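Local coordinates for protein shikimate 5-dehydrogenase (Mycobacterium fortuitum subsp. fortuitum DSM 46621, PDB 4XIJ) that probably catalyses the NADP-dependent interconversion of 3-dehydroshikimate and shikimate, the fourth of seven steps on the way to chorismate, at residues Ala140-Leu145 against Val167-Arg172. Residues are numbered along the deposited sequence; the frame is centred on the assembly and turned at random.
Sequences AAVVAL and VDLARR. With SO4 (sulfate ion), chain G; EDO (1,2-ethanediol), chain B.
Val142 presses its CG1 methyl onto the backbone of Ala170, where two neighbouring helices of the Rossmann-like, probably NADP-binding domain pack on the same face of its parallel sheet. Val142 CG1 lies 3.6 Å from Ala170 CA. The same methyl of Val142, CG1, meets Leu169 CG at 3.9 Å, so it fills the notch between two consecutive residues. It reaches across because it lies anti to the Val142 backbone nitrogen (chi1 170°). Leu169 answers from the other helix: Leu169 CD2 comes to 4.1 Å from Val142 CB and equally close to Val143 CG2. The side chains of Leu169 and Val143 cross at about a right angle, and no hydrogen bond joins the two segments; the side chains that meet are all apolar and buried. The axes run in nearly the same direction, 28° apart and 9.3 Å at closest approach, as expected for successive helices of a beta-alpha-beta-alpha series linked through strand 152-157. That strand supplies the floor, Ile153 and Ile155 touching Val142, while Val115 of helix 114-122 and Cys173 close round Val143. On the far side of helix 160-172, Val167 CG1 sits over the centre of the Arg171 guanidinium, 3.5 Å above its plane. An extended chain from CG to NE carries this group to a sulfate ion, presumably a crystallisation additive, lying at its edge; Arg171 NH2 also hydrogen-bonds to Gly177 O. The grip is two-pronged: Arg171 NH2 donates to sulfate O1, and Arg171 NH1 to sulfate O3 at 2.8 Å with a nearly straight N-H...O angle of 168°.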
ATOM      1  N   ALA A 140       4.020   3.144   5.205  1.00  9.77           N
ATOM      2  CA  ALA A 140       3.066   2.052   5.209  1.00 10.37           C
ATOM      3  C   ALA A 140       3.747   0.699   5.316  1.00  9.15           C
ATOM      4  O   ALA A 140       3.201  -0.233   5.959  1.00  8.93           O
ATOM      5  CB  ALA A 140       2.174   2.095   3.945  1.00 11.57           C
ATOM      6  N   ALA A 141       4.909   0.558   4.649  1.00  8.66           N
ATOM      7  CA  ALA A 141       5.659  -0.689   4.738  1.00  7.94           C
ATOM      8  C   ALA A 141       6.099  -0.952   6.200  1.00  8.18           C
ATOM      9  O   ALA A 141       5.994  -2.082   6.682  1.00  8.97           O
ATOM     10  CB  ALA A 141       6.870  -0.663   3.806  1.00  9.78           C
ATOM     11  N   VAL A 142       6.582   0.072   6.907  1.00  8.34           N
ATOM     12  CA  VAL A 142       7.019  -0.086   8.303  1.00  8.49           C
ATOM     13  C   VAL A 142       5.850  -0.519   9.199  1.00  8.77           C
ATOM     14  O   VAL A 142       5.974  -1.477   9.967  1.00  8.41           O
ATOM     15  CB  VAL A 142       7.637   1.209   8.840  1.00  8.17           C
ATOM     16  CG1 VAL A 142       7.866   1.127  10.385  1.00  9.73           C
ATOM     17  CG2 VAL A 142       8.984   1.491   8.112  1.00  8.97           C
ATOM     18  N   VAL A 143       4.698   0.161   9.063  1.00  8.58           N
ATOM     19  CA  VAL A 143       3.553  -0.156   9.916  1.00  8.66           C
ATOM     20  C   VAL A 143       3.060  -1.582   9.580  1.00  8.41           C
ATOM     21  O   VAL A 143       2.795  -2.341  10.490  1.00  9.15           O
ATOM     22  CB  VAL A 143       2.445   0.889   9.742  1.00  9.30           C
ATOM     23  CG1 VAL A 143       1.119   0.449  10.376  1.00  9.37           C
ATOM     24  CG2 VAL A 143       2.889   2.271  10.329  1.00 10.60           C
ATOM     25  N   ALA A 144       3.030  -1.943   8.295  1.00  7.70           N
ATOM     26  CA  ALA A 144       2.657  -3.299   7.922  1.00  7.78           C
ATOM     27  C   ALA A 144       3.585  -4.334   8.509  1.00  7.74           C
ATOM     28  O   ALA A 144       3.120  -5.373   8.995  1.00  7.98           O
ATOM     29  CB  ALA A 144       2.607  -3.437   6.396  1.00  8.70           C
ATOM     30  N   LEU A 145       4.900  -4.088   8.452  1.00  7.42           N
ATOM     31  CA  LEU A 145       5.816  -5.075   9.011  1.00  8.06           C
ATOM     32  C   LEU A 145       5.585  -5.216  10.511  1.00  7.74           C
ATOM     33  O   LEU A 145       5.613  -6.354  11.045  1.00  8.06           O
ATOM     34  CB  LEU A 145       7.275  -4.701   8.670  1.00  7.80           C
ATOM     35  CG  LEU A 145       7.620  -4.899   7.196  1.00  8.13           C
ATOM     36  CD1 LEU A 145       9.013  -4.224   6.933  1.00  9.41           C
ATOM     37  CD2 LEU A 145       7.644  -6.351   6.797  1.00  8.72           C
ATOM     38  N   VAL A 167      12.892   4.746  11.336  1.00  9.97           N
ATOM     39  CA  VAL A 167      13.312   3.987  12.518  1.00 10.25           C
ATOM     40  C   VAL A 167      12.458   4.402  13.714  1.00 10.21           C
ATOM     41  O   VAL A 167      12.004   3.536  14.470  1.00 10.89           O
ATOM     42  CB  VAL A 167      14.794   4.213  12.817  1.00  9.64           C
ATOM     43  CG1 VAL A 167      15.159   3.632  14.175  1.00 10.23           C
ATOM     44  CG2 VAL A 167      15.651   3.609  11.673  1.00 10.43           C
ATOM     45  N   ASP A 168      12.231   5.709  13.877  1.00 11.49           N
ATOM     46  CA  ASP A 168      11.385   6.184  14.967  1.00 12.40           C
ATOM     47  C   ASP A 168       9.990   5.582  14.865  1.00 11.84           C
ATOM     48  O   ASP A 168       9.388   5.179  15.853  1.00 12.33           O
ATOM     49  CB  ASP A 168      11.253   7.719  14.963  1.00 14.58           C
ATOM     50  CG  ASP A 168      12.557   8.453  15.311  1.00 19.46           C
ATOM     51  OD1 ASP A 168      13.459   7.817  15.882  1.00 20.85           O
ATOM     52  OD2 ASP A 168      12.649   9.698  15.050  1.00 22.84           O
ATOM     53  N   LEU A 169       9.439   5.577  13.658  1.00 12.33           N
ATOM     54  CA  LEU A 169       8.128   4.982  13.423  1.00 11.86           C
ATOM     55  C   LEU A 169       8.119   3.497  13.752  1.00 10.78           C
ATOM     56  O   LEU A 169       7.199   3.025  14.429  1.00 11.47           O
ATOM     57  CB  LEU A 169       7.717   5.228  11.973  1.00 11.87           C
ATOM     58  CG  LEU A 169       6.395   4.586  11.536  1.00 11.78           C
ATOM     59  CD1 LEU A 169       5.207   5.088  12.358  1.00 13.58           C
ATOM     60  CD2 LEU A 169       6.152   4.809  10.012  1.00 12.44           C
ATOM     61  N   ALA A 170       9.154   2.759  13.330  1.00 10.44           N
ATOM     62  CA  ALA A 170       9.198   1.345  13.701  1.00  8.80           C
ATOM     63  C   ALA A 170       9.122   1.155  15.209  1.00 10.15           C
ATOM     64  O   ALA A 170       8.425   0.266  15.710  1.00 10.28           O
ATOM     65  CB  ALA A 170      10.468   0.708  13.131  1.00  9.50           C
ATOM     66  N   ARG A 171       9.879   1.953  15.939  1.00 11.17           N
ATOM     67  CA  ARG A 171       9.845   1.845  17.383  1.00 12.31           C
ATOM     68  C   ARG A 171       8.499   2.247  17.977  1.00 12.90           C
ATOM     69  O   ARG A 171       8.022   1.599  18.933  1.00 14.47           O
ATOM     70  CB  ARG A 171      10.964   2.682  17.969  1.00 12.27           C
ATOM     71  CG  ARG A 171      12.330   2.106  17.628  1.00 12.23           C
ATOM     72  CD  ARG A 171      13.464   3.048  17.997  1.00 15.33           C
ATOM     73  NE  ARG A 171      14.764   2.481  17.653  1.00 15.43           N
ATOM     74  CZ  ARG A 171      15.896   3.194  17.533  1.00 17.02           C
ATOM     75  NH1 ARG A 171      15.901   4.522  17.698  1.00 17.38           N
ATOM     76  NH2 ARG A 171      17.035   2.587  17.196  1.00 17.64           N
ATOM     77  N   ARG A 172       7.867   3.292  17.428  1.00 13.79           N
ATOM     78  CA  ARG A 172       6.540   3.675  17.922  0.55 14.88           C
ATOM     79  C   ARG A 172       5.508   2.572  17.661  1.00 15.13           C
ATOM     80  O   ARG A 172       4.537   2.451  18.421  1.00 15.85           O
ATOM     81  CB  ARG A 172       6.072   5.004  17.303  0.55 16.43           C
ATOM     82  CG  ARG A 172       6.919   6.232  17.709  0.55 18.84           C
ATOM     83  CD  ARG A 172       6.267   7.574  17.295  0.55 20.17           C
ATOM     84  NE  ARG A 172       5.857   7.622  15.879  0.55 21.33           N
ATOM     85  CZ  ARG A 172       6.607   8.105  14.897  0.55 21.69           C
ATOM     86  NH1 ARG A 172       7.791   8.620  15.144  0.55 22.19           N
ATOM     87  NH2 ARG A 172       6.148   8.117  13.669  0.55 22.15           N
TER
HETATM   88  S   SO4 G 306      19.610   5.105  17.086  0.58 52.96           S
HETATM   89  O1  SO4 G 306      19.510   3.873  16.296  0.58 53.05           O
HETATM   90  O2  SO4 G 306      20.633   5.968  16.493  0.58 53.16           O
HETATM   91  O3  SO4 G 306      18.326   5.808  17.097  0.58 52.65           O
HETATM   92  O4  SO4 G 306      20.002   4.791  18.455  0.58 52.88           O
HETATM   93  C1  EDO B 301       6.464   1.810  21.592  1.00 39.80           C
HETATM   94  O1  EDO B 301       5.221   1.296  21.056  1.00 39.41           O
HETATM   95  C2  EDO B 301       7.437   0.687  21.957  1.00 39.36           C
HETATM   96  O2  EDO B 301       7.382   0.265  23.344  1.00 38.48           O